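Putative mandelate racemase (Bordetella bronchiseptica, PDB 3OZM) belongs to the mandelate racemase branch of the enolase superfamily, binds magnesium with m-xylarate and L-lyxarate, and probably acts on sugar diacids of this kind. Local coordinates at the interface of chains A and B. Numbering follows the deposited sequence. Chains: chain A/B, Putative mandelate racemase.

The interface of chains A and B. Residues chain A 79-83; chain B 128, 131-133, 136.
A:Asn82 meets the loop B:Gly131-B:Gly132 with both its backbone and its side chain. The backbone N of A:Asn82 donates to the carbonyl O of B:Gly131 at 3.1 Å. Its side-chain amide nitrogen, ND2, donates to the carbonyl O of B:Gly132 at 2.9 Å. This second bond is nearly straight, 168° at the hydrogen, and the acceptor lies almost in the amide plane. ND2 is tilted out of the plane of the B:Gly132 carbonyl. The bond should help fix the rotation of the amide. At the next residue, A:Tyr83 N donates to B:Lys133 O at 3.1 Å, with a more bent geometry.

The three acceptors are successive carbonyls of chain B. The two backbone donors lie in the first turn of helix 81-97. The partial positive charge of that helix start may strengthen their hold on the loop.

Beside this, A:Asn80 and B:Lys133 extend alongside each other in parallel. A water joins A:Asn80 OD1, B:Gln128 OE1 and the backbone N of B:Lys133. It lies 2.9 Å from B:Gln128 OE1 and 2.9 Å from B:Lys133 N. The direct pair between A:Asn80 OD1 and B:Lys133 N is weak. B:Gln128 is bent at chi2 (-71°), which turns the tip of its amide, OE1 first, toward the methyl CB of A:Ala79.

On the other flank the methyl CG2 of B:Thr136 packs against two chain A side chains. It sits over the face of the A:Tyr83 ring at its inner end, 3.9 Å from CG, and 3.8 Å from A:Asn80 ND2. With CG anti to its backbone N (chi1 170°), the A:Tyr83 ring turns a face to this methyl.

The patch docks a helix start of one subunit on the loop after helix 126-129 of the other. It recurs across the two-fold axis and probably helps hold the two-subunit assembly together, if the deposited pair is the biological one.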
loop_
_atom_site.group_PDB
_atom_site.type_symbol
_atom_site.label_atom_id
_atom_site.label_comp_id
_atom_site.label_asym_id
_atom_site.label_seq_id
_atom_site.Cartn_x
_atom_site.Cartn_y
_atom_site.Cartn_z
ATOM N N ALA A 79 9.373 16.157 3.091
ATOM C CA ALA A 79 9.130 15.272 1.952
ATOM C C ALA A 79 9.267 13.805 2.332
ATOM O O ALA A 79 8.694 12.937 1.671
ATOM C CB ALA A 79 10.074 15.599 0.806
ATOM N N ASN A 80 10.068 13.518 3.357
ATOM C CA ASN A 80 10.319 12.130 3.743
ATOM C C ASN A 80 9.258 11.609 4.707
ATOM O O ASN A 80 9.558 11.243 5.852
ATOM C CB ASN A 80 11.701 11.990 4.393
ATOM C CG ASN A 80 12.835 12.384 3.459
ATOM O OD1 ASN A 80 12.827 12.058 2.269
ATOM N ND2 ASN A 80 13.833 13.063 4.008
ATOM N N ILE A 81 8.014 11.576 4.247
ATOM C CA ILE A 81 6.905 11.172 5.107
ATOM C C ILE A 81 7.095 9.775 5.708
ATOM O O ILE A 81 6.889 9.570 6.911
ATOM C CB ILE A 81 5.566 11.271 4.362
ATOM C CG1 ILE A 81 5.393 12.681 3.786
ATOM C CG2 ILE A 81 4.405 10.881 5.304
ATOM C CD1 ILE A 81 4.041 12.935 3.102
ATOM N N ASN A 82 7.500 8.819 4.879
ATOM C CA ASN A 82 7.758 7.456 5.359
ATOM C C ASN A 82 8.806 7.402 6.474
ATOM O O ASN A 82 8.597 6.754 7.504
ATOM C CB ASN A 82 8.118 6.532 4.182
ATOM C CG ASN A 82 6.958 6.354 3.222
ATOM O OD1 ASN A 82 5.877 5.944 3.630
ATOM N ND2 ASN A 82 7.167 6.674 1.946
ATOM N N TYR A 83 9.922 8.098 6.282
ATOM C CA TYR A 83 10.947 8.178 7.322
ATOM C C TYR A 83 10.388 8.774 8.620
ATOM O O TYR A 83 10.585 8.223 9.705
ATOM C CB TYR A 83 12.130 9.024 6.846
ATOM C CG TYR A 83 13.118 9.344 7.946
ATOM C CD1 TYR A 83 13.955 8.361 8.448
ATOM C CD2 TYR A 83 13.210 10.624 8.480
ATOM C CE1 TYR A 83 14.855 8.628 9.452
ATOM C CE2 TYR A 83 14.123 10.910 9.497
ATOM C CZ TYR A 83 14.937 9.897 9.974
ATOM O OH TYR A 83 15.845 10.141 10.980
ATOM N N GLN B 128 9.156 10.326 -4.396
ATOM C CA GLN B 128 8.506 11.428 -3.694
ATOM C C GLN B 128 6.991 11.281 -3.714
ATOM O O GLN B 128 6.324 11.633 -2.746
ATOM C CB GLN B 128 8.877 12.793 -4.283
ATOM C CG GLN B 128 10.317 13.178 -4.042
ATOM C CD GLN B 128 10.627 13.523 -2.589
ATOM O OE1 GLN B 128 9.872 13.202 -1.664
ATOM N NE2 GLN B 128 11.754 14.181 -2.386
ATOM N N GLY B 131 5.395 9.006 -0.920
ATOM C CA GLY B 131 5.542 9.444 0.459
ATOM C C GLY B 131 6.973 9.781 0.848
ATOM O O GLY B 131 7.276 9.995 2.026
ATOM N N GLY B 132 7.866 9.836 -0.135
ATOM C CA GLY B 132 9.257 10.161 0.140
ATOM C C GLY B 132 10.078 8.989 0.660
ATOM O O GLY B 132 9.578 7.879 0.837
ATOM N N LYS B 133 11.356 9.234 0.914
ATOM C CA LYS B 133 12.232 8.176 1.402
ATOM C C LYS B 133 11.938 7.723 2.830
ATOM O O LYS B 133 11.524 8.510 3.685
ATOM C CB LYS B 133 13.691 8.624 1.313
ATOM C CG LYS B 133 14.147 8.852 -0.117
ATOM C CD LYS B 133 15.585 9.340 -0.178
ATOM C CE LYS B 133 16.082 9.350 -1.624
ATOM N NZ LYS B 133 17.399 10.037 -1.738
ATOM N N THR B 136 16.765 7.239 4.029
ATOM C CA THR B 136 17.266 8.552 3.625
ATOM C C THR B 136 18.759 8.546 3.282
ATOM O O THR B 136 19.204 9.339 2.449
ATOM C CB THR B 136 16.999 9.618 4.692
ATOM O OG1 THR B 136 17.596 9.216 5.924
ATOM C CG2 THR B 136 15.497 9.816 4.905
HETATM O O HOH W 1 11.839 11.946 -0.014
#